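Local coordinates for water stress and hypersensitive response domain-containing protein (Archaeoglobus fulgidus DSM 4304, PDB 3BUT) that is of unknown function but belongs to the LEA_2 (late embryogenesis abundant) family of beta-rich proteins and probably binds lipid, at residues Thr18-Ala24 / Leu69-Leu75; Val36-Tyr41 / Asp52-Pro58; Val98-Pro102 / Val113-Leu117; Trp83-His87 / Phe122-Leu126. The protein carries 4 engineered substitutions. One frame throughout, in Å; residues are numbered along the deposited sequence.

Contact 1: Thr18-Ala24 / Leu69-Leu75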
loop_
_atom_site.group_PDB
_atom_site.type_symbol
_atom_site.label_atom_id
_atom_site.label_comp_id
_atom_site.label_asym_id
_atom_site.label_seq_id
_atom_site.Cartn_x
_atom_site.Cartn_y
_atom_site.Cartn_z
ATOM N N THR A 18 0.141 -11.595 2.313
ATOM C CA THR A 18 -0.768 -10.944 3.260
ATOM C C THR A 18 -2.033 -11.789 3.386
ATOM O O THR A 18 -2.635 -12.151 2.379
ATOM C CB THR A 18 -1.142 -9.512 2.779
ATOM O OG1 THR A 18 0.048 -8.735 2.590
ATOM C CG2 THR A 18 -2.064 -8.800 3.771
ATOM N N GLU A 19 -2.434 -12.095 4.618
ATOM C CA GLU A 19 -3.641 -12.884 4.866
ATOM C C GLU A 19 -4.744 -12.051 5.501
ATOM O O GLU A 19 -4.503 -11.269 6.414
ATOM C CB GLU A 19 -3.321 -14.093 5.753
ATOM C CG GLU A 19 -4.498 -15.044 6.009
ATOM C CD GLU A 19 -4.207 -16.054 7.105
ATOM O OE1 GLU A 19 -3.116 -15.994 7.707
ATOM O OE2 GLU A 19 -5.074 -16.909 7.371
ATOM N N ILE A 20 -5.951 -12.217 4.982
ATOM C CA ILE A 20 -7.144 -11.684 5.606
ATOM C C ILE A 20 -7.953 -12.898 6.040
ATOM O O ILE A 20 -8.070 -13.861 5.288
ATOM C CB ILE A 20 -7.943 -10.789 4.633
ATOM C CG1 ILE A 20 -7.077 -9.611 4.170
ATOM C CG2 ILE A 20 -9.223 -10.274 5.292
ATOM C CD1 ILE A 20 -7.613 -8.863 2.951
ATOM N N VAL A 21 -8.478 -12.863 7.264
ATOM C CA VAL A 21 -9.274 -13.960 7.789
ATOM C C VAL A 21 -10.707 -13.492 7.975
ATOM O O VAL A 21 -10.961 -12.534 8.701
ATOM C CB VAL A 21 -8.721 -14.492 9.140
ATOM C CG1 VAL A 21 -9.500 -15.723 9.599
ATOM C CG2 VAL A 21 -7.247 -14.825 9.034
ATOM N N ALA A 22 -11.633 -14.168 7.300
ATOM C CA ALA A 22 -13.056 -13.938 7.487
ATOM C C ALA A 22 -13.605 -15.038 8.384
ATOM O O ALA A 22 -13.293 -16.209 8.184
ATOM C CB ALA A 22 -13.773 -13.931 6.141
ATOM N N LEU A 23 -14.393 -14.654 9.385
ATOM C CA LEU A 23 -15.040 -15.616 10.273
ATOM C C LEU A 23 -16.552 -15.524 10.146
ATOM O O LEU A 23 -17.159 -14.554 10.600
ATOM C CB LEU A 23 -14.630 -15.406 11.733
ATOM C CG LEU A 23 -13.165 -15.575 12.145
ATOM C CD1 LEU A 23 -13.055 -15.489 13.653
ATOM C CD2 LEU A 23 -12.571 -16.880 11.637
ATOM N N ALA A 24 -17.151 -16.540 9.532
ATOM C CA ALA A 24 -18.593 -16.572 9.297
ATOM C C ALA A 24 -19.303 -17.537 10.238
ATOM O O ALA A 24 -19.022 -18.733 10.235
ATOM C CB ALA A 24 -18.884 -16.939 7.846
ATOM N N LEU A 69 -17.180 -20.616 10.643
ATOM C CA LEU A 69 -16.326 -21.020 9.531
ATOM C C LEU A 69 -15.231 -19.986 9.298
ATOM O O LEU A 69 -15.486 -18.790 9.388
ATOM C CB LEU A 69 -17.140 -21.160 8.243
ATOM C CG LEU A 69 -18.424 -21.989 8.169
ATOM C CD1 LEU A 69 -18.896 -22.029 6.729
ATOM C CD2 LEU A 69 -18.243 -23.391 8.715
ATOM N N LYS A 70 -14.033 -20.472 8.970
ATOM C CA LYS A 70 -12.861 -19.624 8.738
ATOM C C LYS A 70 -12.433 -19.670 7.270
ATOM O O LYS A 70 -12.186 -20.748 6.707
ATOM C CB LYS A 70 -11.704 -20.055 9.658
ATOM C CG LYS A 70 -10.323 -19.494 9.301
ATOM C CD LYS A 70 -9.219 -20.228 10.058
ATOM C CE LYS A 70 -7.939 -20.356 9.229
ATOM N NZ LYS A 70 -7.119 -19.106 9.168
ATOM N N PHE A 71 -12.351 -18.492 6.661
ATOM C CA PHE A 71 -11.904 -18.331 5.286
ATOM C C PHE A 71 -10.597 -17.531 5.272
ATOM O O PHE A 71 -10.550 -16.375 5.694
ATOM C CB PHE A 71 -12.989 -17.648 4.441
ATOM C CG PHE A 71 -14.315 -18.371 4.449
ATOM C CD1 PHE A 71 -14.542 -19.450 3.602
ATOM C CD2 PHE A 71 -15.335 -17.971 5.303
ATOM C CE1 PHE A 71 -15.759 -20.130 3.610
ATOM C CE2 PHE A 71 -16.550 -18.639 5.321
ATOM C CZ PHE A 71 -16.767 -19.719 4.467
ATOM N N SER A 72 -9.529 -18.175 4.816
ATOM C CA SER A 72 -8.224 -17.552 4.734
ATOM C C SER A 72 -8.017 -17.018 3.328
ATOM O O SER A 72 -7.911 -17.786 2.375
ATOM C CB SER A 72 -7.136 -18.566 5.087
ATOM O OG SER A 72 -5.848 -17.994 4.969
ATOM N N LEU A 73 -7.969 -15.697 3.204
ATOM C CA LEU A 73 -7.813 -15.054 1.910
ATOM C C LEU A 73 -6.407 -14.505 1.804
ATOM O O LEU A 73 -6.062 -13.548 2.495
ATOM C CB LEU A 73 -8.835 -13.927 1.747
ATOM C CG LEU A 73 -10.250 -14.133 2.301
ATOM C CD1 LEU A 73 -11.024 -12.830 2.275
ATOM C CD2 LEU A 73 -11.004 -15.213 1.546
ATOM N N ARG A 74 -5.597 -15.112 0.942
ATOM C CA ARG A 74 -4.193 -14.735 0.811
ATOM C C ARG A 74 -3.920 -13.912 -0.441
ATOM O O ARG A 74 -4.388 -14.239 -1.526
ATOM C CB ARG A 74 -3.287 -15.967 0.844
ATOM C CG ARG A 74 -3.277 -16.697 2.185
ATOM C CD ARG A 74 -2.574 -18.045 2.076
ATOM N NE ARG A 74 -2.977 -18.958 3.143
ATOM C CZ ARG A 74 -4.047 -19.750 3.099
ATOM N NH1 ARG A 74 -4.326 -20.539 4.128
ATOM N NH2 ARG A 74 -4.846 -19.753 2.036
ATOM N N LEU A 75 -3.146 -12.845 -0.270
ATOM C CA LEU A 75 -2.762 -11.970 -1.368
ATOM C C LEU A 75 -1.275 -12.092 -1.656
ATOM O O LEU A 75 -0.441 -11.781 -0.804
ATOM C CB LEU A 75 -3.095 -10.508 -1.052
ATOM C CG LEU A 75 -4.537 -10.083 -0.791
ATOM C CD1 LEU A 75 -4.837 -10.103 0.684
ATOM C CD2 LEU A 75 -4.724 -8.686 -1.324
#
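Leu75, Ile20 and Thr18 have the largest areas buried in this antiparallel strand pairing. Thr18 and Leu75 form a hydrogen-bonded pair, with Leu75 N to Thr18 O at 2.8 Å and Thr18 N to Leu75 O at 3.2 Å. Ile20 pairs with Leu73 in the same way, and its CD1 packs 3.8 Å from CD1 of Leu75. The register runs unbroken to Ala24 and Leu69, where Leu69 N meets Ala24 O at 2.7 Å. Ala22 and Ala24 are small, and Phe71 lies beside them, its ring edge against Ala24 CB. The other face is polar in part. Glu19 OE2 accepts a hydrogen bond from Ser72 OG at 2.7 Å and forms a salt bridge with Lys70 NZ at 3.5 Å. Strand 17-27 is the middle strand of a three-stranded sheet, between strands 3-10 and 66-76. The apolar face carrying Leu69, Leu73 and Leu75 packs on strand 34-45 of the second sheet, as in a beta sandwich.

Contact 2: Val36-Tyr41 / Asp52-Pro58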
loop_
_atom_site.group_PDB
_atom_site.type_symbol
_atom_site.label_atom_id
_atom_site.label_comp_id
_atom_site.label_asym_id
_atom_site.label_seq_id
_atom_site.Cartn_x
_atom_site.Cartn_y
_atom_site.Cartn_z
ATOM N N VAL A 36 -18.975 -28.058 4.137
ATOM C CA VAL A 36 -18.272 -27.083 3.315
ATOM C C VAL A 36 -16.910 -27.699 3.036
ATOM O O VAL A 36 -16.023 -27.656 3.886
ATOM C CB VAL A 36 -18.104 -25.710 4.027
ATOM C CG1 VAL A 36 -17.492 -24.687 3.077
ATOM C CG2 VAL A 36 -19.435 -25.193 4.547
ATOM N N SER A 37 -16.754 -28.296 1.858
ATOM C CA SER A 37 -15.518 -29.017 1.516
ATOM C C SER A 37 -14.337 -28.081 1.239
ATOM O O SER A 37 -13.175 -28.469 1.354
ATOM C CB SER A 37 -15.753 -29.938 0.325
ATOM O OG SER A 37 -16.226 -29.191 -0.778
ATOM N N GLY A 38 -14.651 -26.846 0.873
ATOM C CA GLY A 38 -13.646 -25.841 0.607
ATOM C C GLY A 38 -14.301 -24.611 0.042
ATOM O O GLY A 38 -15.518 -24.473 0.096
ATOM N N TYR A 39 -13.480 -23.720 -0.513
ATOM C CA TYR A 39 -13.946 -22.446 -1.043
ATOM C C TYR A 39 -12.956 -21.883 -2.041
ATOM O O TYR A 39 -11.748 -22.065 -1.903
ATOM C CB TYR A 39 -14.182 -21.434 0.089
ATOM C CG TYR A 39 -12.971 -21.205 0.990
ATOM C CD1 TYR A 39 -12.680 -22.077 2.041
ATOM C CD2 TYR A 39 -12.131 -20.108 0.797
ATOM C CE1 TYR A 39 -11.573 -21.877 2.859
ATOM C CE2 TYR A 39 -11.022 -19.897 1.614
ATOM C CZ TYR A 39 -10.756 -20.779 2.646
ATOM O OH TYR A 39 -9.659 -20.583 3.455
ATOM N N HIS A 40 -13.486 -21.201 -3.046
ATOM C CA HIS A 40 -12.683 -20.388 -3.942
ATOM C C HIS A 40 -12.814 -18.929 -3.527
ATOM O O HIS A 40 -13.894 -18.481 -3.128
ATOM C CB HIS A 40 -13.128 -20.575 -5.391
ATOM C CG HIS A 40 -12.214 -19.930 -6.388
ATOM N ND1 HIS A 40 -11.226 -20.628 -7.051
ATOM C CD2 HIS A 40 -12.129 -18.651 -6.823
ATOM C CE1 HIS A 40 -10.574 -19.805 -7.854
ATOM N NE2 HIS A 40 -11.099 -18.600 -7.732
ATOM N N TYR A 41 -11.715 -18.186 -3.606
ATOM C CA TYR A 41 -11.764 -16.757 -3.316
ATOM C C TYR A 41 -11.072 -15.925 -4.365
ATOM O O TYR A 41 -10.113 -16.376 -4.989
ATOM C CB TYR A 41 -11.211 -16.443 -1.921
ATOM C CG TYR A 41 -9.753 -16.765 -1.734
ATOM C CD1 TYR A 41 -9.344 -18.044 -1.375
ATOM C CD2 TYR A 41 -8.777 -15.786 -1.907
ATOM C CE1 TYR A 41 -8.006 -18.344 -1.206
ATOM C CE2 TYR A 41 -7.437 -16.078 -1.738
ATOM C CZ TYR A 41 -7.059 -17.355 -1.387
ATOM O OH TYR A 41 -5.725 -17.648 -1.220
ATOM N N ASP A 52 -6.564 -14.918 -6.042
ATOM C CA ASP A 52 -7.363 -15.890 -6.773
ATOM C C ASP A 52 -6.917 -17.276 -6.332
ATOM O O ASP A 52 -5.913 -17.798 -6.824
ATOM C CB ASP A 52 -7.140 -15.714 -8.282
ATOM C CG ASP A 52 -7.938 -16.693 -9.120
ATOM O OD1 ASP A 52 -9.135 -16.896 -8.833
ATOM O OD2 ASP A 52 -7.365 -17.249 -10.083
ATOM N N GLY A 53 -7.647 -17.877 -5.400
ATOM C CA GLY A 53 -7.225 -19.164 -4.864
ATOM C C GLY A 53 -8.329 -20.101 -4.437
ATOM O O GLY A 53 -9.472 -19.687 -4.251
ATOM N N TYR A 54 -7.969 -21.375 -4.293
ATOM C CA TYR A 54 -8.851 -22.388 -3.728
ATOM C C TYR A 54 -8.196 -23.066 -2.531
ATOM O O TYR A 54 -7.058 -23.523 -2.619
ATOM C CB TYR A 54 -9.219 -23.458 -4.768
ATOM C CG TYR A 54 -10.385 -24.318 -4.331
ATOM C CD1 TYR A 54 -11.696 -23.940 -4.625
ATOM C CD2 TYR A 54 -10.184 -25.499 -3.608
ATOM C CE1 TYR A 54 -12.775 -24.713 -4.217
ATOM C CE2 TYR A 54 -11.261 -26.275 -3.183
ATOM C CZ TYR A 54 -12.552 -25.876 -3.494
ATOM O OH TYR A 54 -13.625 -26.644 -3.104
ATOM N N GLU A 55 -8.918 -23.147 -1.412
ATOM C CA GLU A 55 -8.508 -23.833 -0.168
ATOM C C GLU A 55 -9.322 -25.114 0.045
ATOM O O GLU A 55 -10.509 -25.131 0.010
ATOM C CB GLU A 55 -8.626 -22.942 1.084
ATOM C CG GLU A 55 -7.370 -22.675 1.906
ATOM C CD GLU A 55 -7.311 -23.413 3.261
ATOM O OE1 GLU A 55 -6.979 -24.603 3.264
ATOM O OE2 GLU A 55 -7.548 -22.833 4.345
ATOM N N ASN A 56 -8.635 -26.215 0.259
ATOM C CA ASN A 56 -9.321 -27.470 0.520
ATOM C C ASN A 56 -9.314 -27.799 2.017
ATOM O O ASN A 56 -8.373 -28.412 2.522
ATOM C CB ASN A 56 -8.686 -28.590 -0.316
ATOM C CG ASN A 56 -9.387 -29.927 -0.153
ATOM O OD1 ASN A 56 -8.738 -30.973 -0.142
ATOM N ND2 ASN A 56 -10.711 -29.904 -0.032
ATOM N N SER A 57 -10.361 -27.369 2.723
ATOM C CA SER A 57 -10.488 -27.633 4.159
ATOM C C SER A 57 -11.932 -27.971 4.536
ATOM O O SER A 57 -12.735 -27.070 4.797
ATOM C CB SER A 57 -9.963 -26.449 4.982
ATOM O OG SER A 57 -10.864 -25.354 4.952
ATOM N N PRO A 58 -12.271 -29.272 4.554
ATOM C CA PRO A 58 -13.658 -29.678 4.772
ATOM C C PRO A 58 -14.122 -29.507 6.219
ATOM O O PRO A 58 -13.393 -29.853 7.145
ATOM C CB PRO A 58 -13.672 -31.151 4.337
ATOM C CG PRO A 58 -12.321 -31.405 3.701
ATOM C CD PRO A 58 -11.397 -30.439 4.352
HETATM O O HOH W 1 -12.838 -28.721 -1.582
HETATM O O HOH W 2 -9.275 -22.312 6.051
#
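This is the beta hairpin of strands 34-45 and 48-61. Tyr41 and Gly53 form a regular hydrogen-bonded pair, with Tyr41 N to Gly53 O at 2.8 Å and Gly53 N to Tyr41 O at 2.9 Å. At the next such pair, Glu55 N reaches Tyr39 O at 3.1 Å, while the return bond from Tyr39 N to Glu55 O is weak at 3.3 Å. His40 NE2 donates to Asp52 OD1 at 2.8 Å, a His-carboxylate bond on the face shared with Tyr54. Strand 48-61 is an outer strand, within this chain, of a four-stranded antiparallel sheet in an E-set-like beta sandwich, and strand 34-45 lies inside it. Tyr39 and Tyr41 point to the opposite face, where the second sheet lies. The Tyr39 hydroxyl bonds to Ser72 N there, and its ring meets Phe71 edge-to-face. Glu55 CB sits 3.9 Å from the Tyr39 ring centroid, and Gly53 CA 4.1 Å from that of Tyr41, both CH-pi contacts. A side chain at Gly53 would clash with Tyr41 OH. Water 1 lies 2.7 Å from Tyr54 OH and weakly bonds Ser37 O and Asn56 ND2; Tyr54 OH also bonds Thr103 OG1.

Contact 3: Val98-Pro102 / Val113-Leu117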
loop_
_atom_site.group_PDB
_atom_site.type_symbol
_atom_site.label_atom_id
_atom_site.label_comp_id
_atom_site.label_asym_id
_atom_site.label_seq_id
_atom_site.Cartn_x
_atom_site.Cartn_y
_atom_site.Cartn_z
ATOM N N VAL A 98 -14.391 -8.373 -3.287
ATOM C CA VAL A 98 -14.009 -9.659 -2.695
ATOM C C VAL A 98 -15.132 -10.670 -2.931
ATOM O O VAL A 98 -16.305 -10.383 -2.674
ATOM C CB VAL A 98 -13.693 -9.533 -1.183
ATOM C CG1 VAL A 98 -13.335 -10.887 -0.581
ATOM C CG2 VAL A 98 -12.558 -8.557 -0.960
ATOM N N ALA A 99 -14.772 -11.836 -3.457
ATOM C CA ALA A 99 -15.734 -12.901 -3.689
ATOM C C ALA A 99 -15.276 -14.192 -3.035
ATOM O O ALA A 99 -14.156 -14.631 -3.255
ATOM C CB ALA A 99 -15.938 -13.104 -5.162
ATOM N N ILE A 100 -16.141 -14.784 -2.216
ATOM C CA ILE A 100 -15.894 -16.108 -1.648
ATOM C C ILE A 100 -16.967 -17.064 -2.163
ATOM O O ILE A 100 -18.160 -16.802 -2.028
ATOM C CB ILE A 100 -15.839 -16.082 -0.099
ATOM C CG1 ILE A 100 -14.651 -15.245 0.379
ATOM C CG2 ILE A 100 -15.722 -17.495 0.476
ATOM C CD1 ILE A 100 -14.814 -14.666 1.792
ATOM N N LYS A 101 -16.523 -18.158 -2.774
ATOM C CA LYS A 101 -17.402 -19.141 -3.399
ATOM C C LYS A 101 -17.233 -20.503 -2.706
ATOM O O LYS A 101 -16.408 -21.309 -3.130
ATOM C CB LYS A 101 -17.052 -19.231 -4.890
ATOM C CG LYS A 101 -17.999 -20.048 -5.761
ATOM C CD LYS A 101 -17.650 -19.865 -7.243
ATOM C CE LYS A 101 -18.202 -20.985 -8.112
ATOM N NZ LYS A 101 -17.318 -22.186 -8.121
ATOM N N PRO A 102 -17.986 -20.751 -1.611
ATOM C CA PRO A 102 -17.850 -22.033 -0.925
ATOM C C PRO A 102 -18.476 -23.189 -1.692
ATOM O O PRO A 102 -19.474 -23.012 -2.395
ATOM C CB PRO A 102 -18.583 -21.810 0.396
ATOM C CG PRO A 102 -19.560 -20.741 0.119
ATOM C CD PRO A 102 -18.960 -19.869 -0.939
ATOM N N VAL A 113 -22.972 -24.004 -5.095
ATOM C CA VAL A 113 -21.824 -23.082 -5.079
ATOM C C VAL A 113 -22.190 -21.588 -5.139
ATOM O O VAL A 113 -21.961 -20.933 -6.158
ATOM C CB VAL A 113 -20.771 -23.439 -6.169
ATOM C CG1 VAL A 113 -19.742 -24.412 -5.615
ATOM C CG2 VAL A 113 -21.442 -24.000 -7.431
ATOM N N PRO A 114 -22.747 -21.042 -4.037
ATOM C CA PRO A 114 -23.125 -19.630 -4.031
ATOM C C PRO A 114 -21.904 -18.704 -3.993
ATOM O O PRO A 114 -20.860 -19.077 -3.467
ATOM C CB PRO A 114 -23.949 -19.499 -2.745
ATOM C CG PRO A 114 -23.424 -20.548 -1.852
ATOM C CD PRO A 114 -23.048 -21.691 -2.745
ATOM N N VAL A 115 -22.037 -17.519 -4.575
ATOM C CA VAL A 115 -20.961 -16.534 -4.580
ATOM C C VAL A 115 -21.355 -15.359 -3.701
ATOM O O VAL A 115 -22.362 -14.689 -3.953
ATOM C CB VAL A 115 -20.643 -16.034 -6.008
ATOM C CG1 VAL A 115 -19.439 -15.117 -5.997
ATOM C CG2 VAL A 115 -20.401 -17.206 -6.951
ATOM N N PHE A 116 -20.567 -15.129 -2.657
ATOM C CA PHE A 116 -20.783 -14.009 -1.757
ATOM C C PHE A 116 -19.839 -12.877 -2.126
ATOM O O PHE A 116 -18.629 -13.021 -2.038
ATOM C CB PHE A 116 -20.598 -14.446 -0.301
ATOM C CG PHE A 116 -21.562 -15.517 0.125
ATOM C CD1 PHE A 116 -22.854 -15.190 0.519
ATOM C CD2 PHE A 116 -21.185 -16.853 0.110
ATOM C CE1 PHE A 116 -23.758 -16.180 0.892
ATOM C CE2 PHE A 116 -22.075 -17.849 0.489
ATOM C CZ PHE A 116 -23.364 -17.511 0.881
ATOM N N LEU A 117 -20.411 -11.761 -2.569
ATOM C CA LEU A 117 -19.630 -10.612 -3.008
ATOM C C LEU A 117 -19.663 -9.504 -1.969
ATOM O O LEU A 117 -20.693 -9.260 -1.338
ATOM C CB LEU A 117 -20.154 -10.069 -4.336
ATOM C CG LEU A 117 -20.333 -10.999 -5.538
ATOM C CD1 LEU A 117 -21.320 -10.378 -6.511
ATOM C CD2 LEU A 117 -19.017 -11.277 -6.236
#
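Two backbone hydrogen bonds hold Ile100 and Phe116 together. Phe116 N donates to Ile100 O at 3.0 Å, and Ile100 N donates to Phe116 O at 3.1 Å, so the residues form an antiparallel hydrogen-bonded pair. CA-H...O contacts extend the pairing: Leu117 CA lies 3.3 Å from Val98 O, and Ala99 CA is 3.3 Å from Phe116 O. Lys101 CA approaches Pro114 O at 3.5 Å. Proline has no amide hydrogen to give, so Pro102 cannot donate across to Pro114 O; its CD lies 3.3 Å from that oxygen instead. Side chains pack on both faces. Ala99 CB touches Leu117 CD2 at 3.7 Å and Val115 CG1 at 4.1 Å, and the aliphatic part of Lys101 runs along Val115, CD to CG2 at 3.8 Å. On the other face Pro102 CG meets the edge of the Phe116 ring at CE2, 3.9 Å away. The segments belong to the hairpin of strands 93-105 and 111-123, with strand 111-123 outermost in the four-stranded sheet. The pairing thus rests on main-chain geometry and apolar contact, with no salt bridge or side-chain hydrogen bond between the segments.

Contact 4: Trp83-His87 / Phe122-Leu126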
loop_
_atom_site.group_PDB
_atom_site.type_symbol
_atom_site.label_atom_id
_atom_site.label_comp_id
_atom_site.label_asym_id
_atom_site.label_seq_id
_atom_site.Cartn_x
_atom_site.Cartn_y
_atom_site.Cartn_z
ATOM N N TRP A 83 -1.294 -3.193 -8.607
ATOM C CA TRP A 83 -2.489 -2.459 -8.201
ATOM C C TRP A 83 -2.110 -1.016 -7.918
ATOM O O TRP A 83 -2.843 -0.095 -8.271
ATOM C CB TRP A 83 -3.153 -3.086 -6.959
ATOM C CG TRP A 83 -3.858 -2.060 -6.098
ATOM C CD1 TRP A 83 -5.061 -1.471 -6.349
ATOM C CD2 TRP A 83 -3.370 -1.469 -4.884
ATOM N NE1 TRP A 83 -5.362 -0.569 -5.362
ATOM C CE2 TRP A 83 -4.342 -0.544 -4.452
ATOM C CE3 TRP A 83 -2.207 -1.637 -4.119
ATOM C CZ2 TRP A 83 -4.193 0.213 -3.290
ATOM C CZ3 TRP A 83 -2.060 -0.889 -2.962
ATOM C CH2 TRP A 83 -3.052 0.024 -2.557
ATOM N N TRP A 84 -0.958 -0.832 -7.280
ATOM C CA TRP A 84 -0.508 0.480 -6.843
ATOM C C TRP A 84 -0.550 1.542 -7.942
ATOM O O TRP A 84 -0.973 2.675 -7.696
ATOM C CB TRP A 84 0.880 0.399 -6.196
ATOM C CG TRP A 84 1.374 1.738 -5.758
ATOM C CD1 TRP A 84 2.420 2.432 -6.283
ATOM C CD2 TRP A 84 0.809 2.573 -4.733
ATOM N NE1 TRP A 84 2.557 3.640 -5.641
ATOM C CE2 TRP A 84 1.580 3.751 -4.686
ATOM C CE3 TRP A 84 -0.266 2.432 -3.843
ATOM C CZ2 TRP A 84 1.312 4.784 -3.785
ATOM C CZ3 TRP A 84 -0.533 3.460 -2.950
ATOM C CH2 TRP A 84 0.252 4.619 -2.931
ATOM N N VAL A 85 -0.143 1.156 -9.151
ATOM C CA VAL A 85 -0.248 1.998 -10.343
ATOM C C VAL A 85 -1.663 2.555 -10.516
ATOM O O VAL A 85 -1.842 3.761 -10.693
ATOM C CB VAL A 85 0.133 1.204 -11.626
ATOM C CG1 VAL A 85 0.153 2.116 -12.853
ATOM C CG2 VAL A 85 1.481 0.505 -11.456
ATOM N N THR A 86 -2.649 1.663 -10.430
ATOM C CA THR A 86 -4.058 1.989 -10.665
ATOM C C THR A 86 -4.643 2.857 -9.560
ATOM O O THR A 86 -5.523 3.683 -9.816
ATOM C CB THR A 86 -4.932 0.715 -10.817
ATOM O OG1 THR A 86 -5.069 0.056 -9.551
ATOM C CG2 THR A 86 -4.322 -0.254 -11.794
ATOM N N HIS A 87 -4.158 2.650 -8.338
ATOM C CA HIS A 87 -4.626 3.397 -7.178
ATOM C C HIS A 87 -4.348 4.877 -7.357
ATOM O O HIS A 87 -5.271 5.678 -7.342
ATOM C CB HIS A 87 -3.995 2.882 -5.881
ATOM C CG HIS A 87 -4.382 3.675 -4.671
ATOM N ND1 HIS A 87 -5.625 3.575 -4.082
ATOM C CD2 HIS A 87 -3.694 4.585 -3.943
ATOM C CE1 HIS A 87 -5.682 4.381 -3.038
ATOM N NE2 HIS A 87 -4.523 5.008 -2.933
ATOM N N PHE A 122 -11.676 2.679 -0.910
ATOM C CA PHE A 122 -10.836 3.489 -0.044
ATOM C C PHE A 122 -9.997 4.498 -0.803
ATOM O O PHE A 122 -9.566 4.263 -1.936
ATOM C CB PHE A 122 -9.997 2.635 0.927
ATOM C CG PHE A 122 -8.740 2.060 0.334
ATOM C CD1 PHE A 122 -7.503 2.653 0.588
ATOM C CD2 PHE A 122 -8.782 0.904 -0.434
ATOM C CE1 PHE A 122 -6.332 2.122 0.062
ATOM C CE2 PHE A 122 -7.613 0.363 -0.960
ATOM C CZ PHE A 122 -6.389 0.975 -0.710
ATOM N N THR A 123 -9.801 5.637 -0.156
ATOM C CA THR A 123 -8.974 6.695 -0.676
ATOM C C THR A 123 -7.782 6.897 0.246
ATOM O O THR A 123 -7.869 6.649 1.447
ATOM C CB THR A 123 -9.750 8.023 -0.788
ATOM O OG1 THR A 123 -10.195 8.430 0.512
ATOM C CG2 THR A 123 -10.953 7.875 -1.716
ATOM N N THR A 124 -6.661 7.315 -0.329
ATOM C CA THR A 124 -5.539 7.814 0.457
ATOM C C THR A 124 -5.266 9.259 0.035
ATOM O O THR A 124 -5.713 9.693 -1.031
ATOM C CB THR A 124 -4.265 6.938 0.309
ATOM O OG1 THR A 124 -3.849 6.916 -1.058
ATOM C CG2 THR A 124 -4.515 5.516 0.784
ATOM N N LYS A 125 -4.579 10.011 0.893
ATOM C CA LYS A 125 -4.159 11.378 0.601
ATOM C C LYS A 125 -2.747 11.534 1.155
ATOM O O LYS A 125 -2.535 12.157 2.197
ATOM C CB LYS A 125 -5.118 12.393 1.236
ATOM C CG LYS A 125 -6.447 12.555 0.506
ATOM C CD LYS A 125 -7.624 12.529 1.474
ATOM C CE LYS A 125 -8.931 12.256 0.744
ATOM N NZ LYS A 125 -10.075 12.121 1.684
ATOM N N LEU A 126 -1.788 10.948 0.443
ATOM C CA LEU A 126 -0.421 10.797 0.941
ATOM C C LEU A 126 0.457 12.033 0.787
ATOM O O LEU A 126 1.301 12.306 1.645
ATOM C CB LEU A 126 0.253 9.590 0.286
ATOM C CG LEU A 126 -0.417 8.233 0.498
ATOM C CD1 LEU A 126 0.291 7.176 -0.318
ATOM C CD2 LEU A 126 -0.437 7.850 1.965
#
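Phe122 lies beside the rings of His87 and Trp83. The His87 and Phe122 planes are 21° apart, but their centroids are 5.3 Å from each other and the rings are slid sideways, so overlap is slight. Trp83 CZ2 comes to 3.5 Å from Phe122 CZ. This is helix-on-strand packing at one end of the beta sandwich, where short helix 83-89 meets the end of strand 111-123 and the tail after it. Trp83, Trp84 and His87 supply the helical side of the contact; Phe122, Thr124 and Leu126 supply the other. The packing is mostly aromatic and aliphatic, and at Trp84 the ring edge meets Leu126, CH2 to CD1 at 3.7 Å. Thr94 OG1 is hydrogen-bonded to both Trp83 NE1 and His87 ND1, and Glu92 OE1 is hydrogen-bonded to Thr124 OG1 and Leu126 N. These bonds tie the helix and the tail to the region where strand 93-105 begins. The second subunit packs here as well: its Thr18 lies on Trp84, its Leu126 on Phe122 and its Phe122 on Leu126. The one hydrogen bond directly between the two segments is nearly straight: His87 NE2 donates to Thr124 OG1 at 2.8 Å with an angle of 177°.

How the contacts relate
Contacts 1, 2 and 3 sit close together in the body of the sandwich, with centres 10 to 13 Å apart. Contact 1 is in the three-stranded sheet; contacts 2 and 3 are in the four-stranded one. The sheets meet where Ser72 N lies 2.8 Å from Tyr39 OH and where Leu73 CD2 packs 3.8 Å from Ile100 CG1. Contacts 2 and 3 are joined edge to edge by His40 O and Lys101 N, 2.7 Å apart. Contact 4 is remote, its centre about 29 Å from that of contact 2 and 26 Å from that of contact 3, yet it shares strand 111-123 with contact 3. Contacts 1 and 4 both touch the second subunit.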